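Local coordinates for putative ArsC family related protein (Bacteroides fragilis, PDB 3GKX) that is of uncharacterised function but belongs to the ArsC family, the thioredoxin-fold relatives of arsenate reductase, at residues L7-P12 / L100-R105. Sequence-based numbering, arbitrary orientation.
Sequences LFLQYP and LVVTER
Methyl-to-methyl packing between Leu9 and Val102 forms the apolar centre of this antiparallel pairing, which joins strands 7-10 and 100-102 in the middle of the mixed sheet of a thioredoxin-like fold. Leu9 CG lies anti to its own carbonyl carbon (chi1 -68°), and Leu9 CD1 reaches past its partner Leu100, crossing obliquely to meet Val102 CG2 at 3.9 Å, a diagonal contact two residue pairs along the ladder. Leu7, Leu100 and Val102 share this face with Leu9. Leu7 and its direct partner Val102 touch, CB to CB at 4.1 Å, and Trp49 of helix 43-53 packs on Leu7, Leu9 and Val102. On the other face stand Phe8 and Val101. The Phe8 ring receives Val101 CG2 at its edge, near the ring plane, 4.0 Å from Phe8 CD2. Helix 15-26 packs against Phe8 through Ala20, Lys21 and Leu24, and the Tyr31 ring meets it nearly at right angles, so the ring is wedged between sheet and helix near, but not touching, a possible thioredoxin-type CxxC pair, Cys14 and Cys17, at that helix's start. Outward from the side chains, four backbone hydrogen bonds close two antiparallel pairs, Leu7 with Val102 and Leu9 with Leu100, flanking the non-hydrogen-bonded pair of Phe8 and Val101. Leu9 N reaches Leu100 O at 2.7 Å, nearly along the C=O axis, whereas the reverse bond, Leu100 N to Leu9 O, is longer at 2.9 Å. At the other end Leu7 N gives Val102 O an almost straight bond (175° at the hydrogen). Leu7 O accepts from Val102 N and also takes a CA-H...O contact, with Val101 CA 3.0 Å away.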
ATOM      1  N   LEU B   7       7.865 -11.644  13.898  1.00 25.55           N
ATOM      2  CA  LEU B   7       8.692 -10.639  14.538  1.00 25.26           C
ATOM      3  C   LEU B   7       7.821  -9.453  14.916  1.00 26.32           C
ATOM      4  O   LEU B   7       7.153  -8.876  14.062  1.00 26.34           O
ATOM      5  CB  LEU B   7       9.881 -10.267  13.642  1.00 24.83           C
ATOM      6  CG  LEU B   7      10.904  -9.241  14.142  1.00 24.32           C
ATOM      7  CD1 LEU B   7      11.842  -9.849  15.262  1.00 20.69           C
ATOM      8  CD2 LEU B   7      11.720  -8.736  12.982  1.00 20.76           C
ATOM      9  N   PHE B   8       7.794  -9.156  16.221  1.00 27.12           N
ATOM     10  CA  PHE B   8       7.048  -8.059  16.846  1.00 27.13           C
ATOM     11  C   PHE B   8       7.948  -6.871  17.242  1.00 28.32           C
ATOM     12  O   PHE B   8       8.716  -6.944  18.222  1.00 27.58           O
ATOM     13  CB  PHE B   8       6.420  -8.598  18.121  1.00 27.40           C
ATOM     14  CG  PHE B   8       5.576  -7.605  18.861  1.00 26.55           C
ATOM     15  CD1 PHE B   8       5.770  -7.393  20.231  1.00 26.16           C
ATOM     16  CD2 PHE B   8       4.569  -6.905  18.210  1.00 25.20           C
ATOM     17  CE1 PHE B   8       4.951  -6.504  20.952  1.00 23.51           C
ATOM     18  CE2 PHE B   8       3.748  -5.982  18.922  1.00 29.07           C
ATOM     19  CZ  PHE B   8       3.940  -5.786  20.298  1.00 25.60           C
ATOM     20  N   LEU B   9       7.853  -5.780  16.486  1.00 28.69           N
ATOM     21  CA  LEU B   9       8.650  -4.617  16.752  1.00 29.41           C
ATOM     22  C   LEU B   9       7.804  -3.536  17.423  1.00 30.75           C
ATOM     23  O   LEU B   9       6.768  -3.081  16.890  1.00 31.34           O
ATOM     24  CB  LEU B   9       9.278  -4.101  15.468  1.00 29.32           C
ATOM     25  CG  LEU B   9      10.347  -4.932  14.761  1.00 28.74           C
ATOM     26  CD1 LEU B   9       9.706  -5.811  13.646  1.00 28.45           C
ATOM     27  CD2 LEU B   9      11.414  -3.986  14.183  1.00 25.22           C
ATOM     28  N   GLN B  10       8.252  -3.110  18.596  1.00 31.86           N
ATOM     29  CA  GLN B  10       7.437  -2.218  19.421  1.00 32.72           C
ATOM     30  C   GLN B  10       8.272  -1.256  20.257  1.00 32.65           C
ATOM     31  O   GLN B  10       9.476  -1.441  20.406  1.00 32.33           O
ATOM     32  CB  GLN B  10       6.521  -3.044  20.347  1.00 32.52           C
ATOM     33  CG  GLN B  10       7.290  -3.894  21.355  1.00 33.68           C
ATOM     34  CD  GLN B  10       6.665  -3.855  22.731  1.00 35.97           C
ATOM     35  OE1 GLN B  10       5.699  -3.110  22.975  1.00 37.75           O
ATOM     36  NE2 GLN B  10       7.223  -4.640  23.653  1.00 35.46           N
ATOM     37  N   TYR B  11       7.594  -0.234  20.787  1.00 33.37           N
ATOM     38  CA  TYR B  11       8.123   0.674  21.799  1.00 33.56           C
ATOM     39  C   TYR B  11       7.249   0.513  23.053  1.00 33.70           C
ATOM     40  O   TYR B  11       6.076   0.910  23.038  1.00 33.30           O
ATOM     41  CB  TYR B  11       8.139   2.133  21.294  1.00 33.85           C
ATOM     42  CG  TYR B  11       8.689   3.127  22.297  1.00 34.01           C
ATOM     43  CD1 TYR B  11      10.058   3.190  22.569  1.00 34.59           C
ATOM     44  CD2 TYR B  11       7.836   3.995  22.995  1.00 35.62           C
ATOM     45  CE1 TYR B  11      10.569   4.104  23.510  1.00 36.50           C
ATOM     46  CE2 TYR B  11       8.337   4.919  23.939  1.00 35.40           C
ATOM     47  CZ  TYR B  11       9.702   4.966  24.181  1.00 35.86           C
ATOM     48  OH  TYR B  11      10.209   5.858  25.092  1.00 35.37           O
ATOM     49  N   PRO B  12       7.819  -0.085  24.130  1.00 33.79           N
ATOM     50  CA  PRO B  12       7.057  -0.576  25.294  1.00 33.58           C
ATOM     51  C   PRO B  12       6.212   0.489  26.020  1.00 33.72           C
ATOM     52  O   PRO B  12       5.148   0.145  26.553  1.00 33.75           O
ATOM     53  CB  PRO B  12       8.147  -1.121  26.235  1.00 33.13           C
ATOM     54  CG  PRO B  12       9.322  -1.344  25.402  1.00 33.53           C
ATOM     55  CD  PRO B  12       9.268  -0.250  24.346  1.00 34.00           C
ATOM     56  N   LEU B 100       5.021  -2.960  14.586  1.00 23.72           N
ATOM     57  CA  LEU B 100       5.086  -3.671  13.303  1.00 23.58           C
ATOM     58  C   LEU B 100       5.196  -5.125  13.641  1.00 23.61           C
ATOM     59  O   LEU B 100       5.881  -5.475  14.622  1.00 25.49           O
ATOM     60  CB  LEU B 100       6.353  -3.316  12.519  1.00 23.37           C
ATOM     61  CG  LEU B 100       6.481  -1.867  12.142  1.00 26.02           C
ATOM     62  CD1 LEU B 100       7.701  -1.594  11.218  1.00 26.69           C
ATOM     63  CD2 LEU B 100       5.163  -1.512  11.470  1.00 26.51           C
ATOM     64  N   VAL B 101       4.567  -5.977  12.833  1.00 23.02           N
ATOM     65  CA  VAL B 101       4.746  -7.431  12.896  1.00 20.74           C
ATOM     66  C   VAL B 101       5.197  -7.892  11.508  1.00 20.14           C
ATOM     67  O   VAL B 101       4.641  -7.476  10.498  1.00 20.58           O
ATOM     68  CB  VAL B 101       3.462  -8.177  13.330  1.00 20.67           C
ATOM     69  CG1 VAL B 101       3.703  -9.690  13.419  1.00 20.50           C
ATOM     70  CG2 VAL B 101       3.020  -7.709  14.658  1.00 21.10           C
ATOM     71  N   VAL B 102       6.224  -8.724  11.473  1.00 18.67           N
ATOM     72  CA  VAL B 102       6.838  -9.192  10.238  1.00 18.75           C
ATOM     73  C   VAL B 102       6.720 -10.725  10.272  1.00 19.30           C
ATOM     74  O   VAL B 102       7.121 -11.356  11.267  1.00 19.32           O
ATOM     75  CB  VAL B 102       8.339  -8.765  10.194  1.00 19.65           C
ATOM     76  CG1 VAL B 102       9.070  -9.316   8.979  1.00 17.89           C
ATOM     77  CG2 VAL B 102       8.460  -7.269  10.263  1.00 17.85           C
ATOM     78  N   THR B 103       6.133 -11.311   9.225  1.00 18.90           N
ATOM     79  CA  THR B 103       6.175 -12.767   8.999  1.00 19.79           C
ATOM     80  C   THR B 103       6.598 -12.960   7.550  1.00 20.62           C
ATOM     81  O   THR B 103       6.735 -11.979   6.825  1.00 19.21           O
ATOM     82  CB  THR B 103       4.802 -13.451   9.188  1.00 19.34           C
ATOM     83  OG1 THR B 103       3.921 -12.970   8.181  1.00 19.64           O
ATOM     84  CG2 THR B 103       4.166 -13.097  10.561  1.00 18.64           C
ATOM     85  N   GLU B 104       6.815 -14.215   7.146  1.00 21.93           N
ATOM     86  CA  GLU B 104       7.252 -14.567   5.801  1.00 24.52           C
ATOM     87  C   GLU B 104       6.300 -14.064   4.713  1.00 24.81           C
ATOM     88  O   GLU B 104       6.727 -13.607   3.683  1.00 24.86           O
ATOM     89  CB  GLU B 104       7.373 -16.100   5.682  1.00 25.39           C
ATOM     90  CG  GLU B 104       8.529 -16.573   4.787  1.00 29.60           C
ATOM     91  CD  GLU B 104       8.284 -17.944   4.168  1.00 35.63           C
ATOM     92  OE1 GLU B 104       7.236 -18.547   4.446  1.00 40.96           O
ATOM     93  OE2 GLU B 104       9.134 -18.437   3.395  1.00 39.88           O
ATOM     94  N   ARG B 105       5.002 -14.177   4.940  1.00 26.36           N
ATOM     95  CA  ARG B 105       4.023 -13.818   3.920  1.00 27.53           C
ATOM     96  C   ARG B 105       3.499 -12.388   4.034  1.00 27.86           C
ATOM     97  O   ARG B 105       3.082 -11.825   3.028  1.00 29.05           O
ATOM     98  CB  ARG B 105       2.832 -14.774   3.968  1.00 27.69           C
ATOM     99  CG  ARG B 105       2.993 -15.974   3.069  1.00 28.21           C
ATOM    100  CD  ARG B 105       1.765 -16.892   3.096  1.00 26.49           C
ATOM    101  NE  ARG B 105       1.837 -17.827   1.995  1.00 23.45           N
ATOM    102  CZ  ARG B 105       0.996 -18.832   1.801  1.00 26.56           C
ATOM    103  NH1 ARG B 105       0.005 -19.053   2.652  1.00 24.78           N
ATOM    104  NH2 ARG B 105       1.155 -19.636   0.752  1.00 27.62           N
TER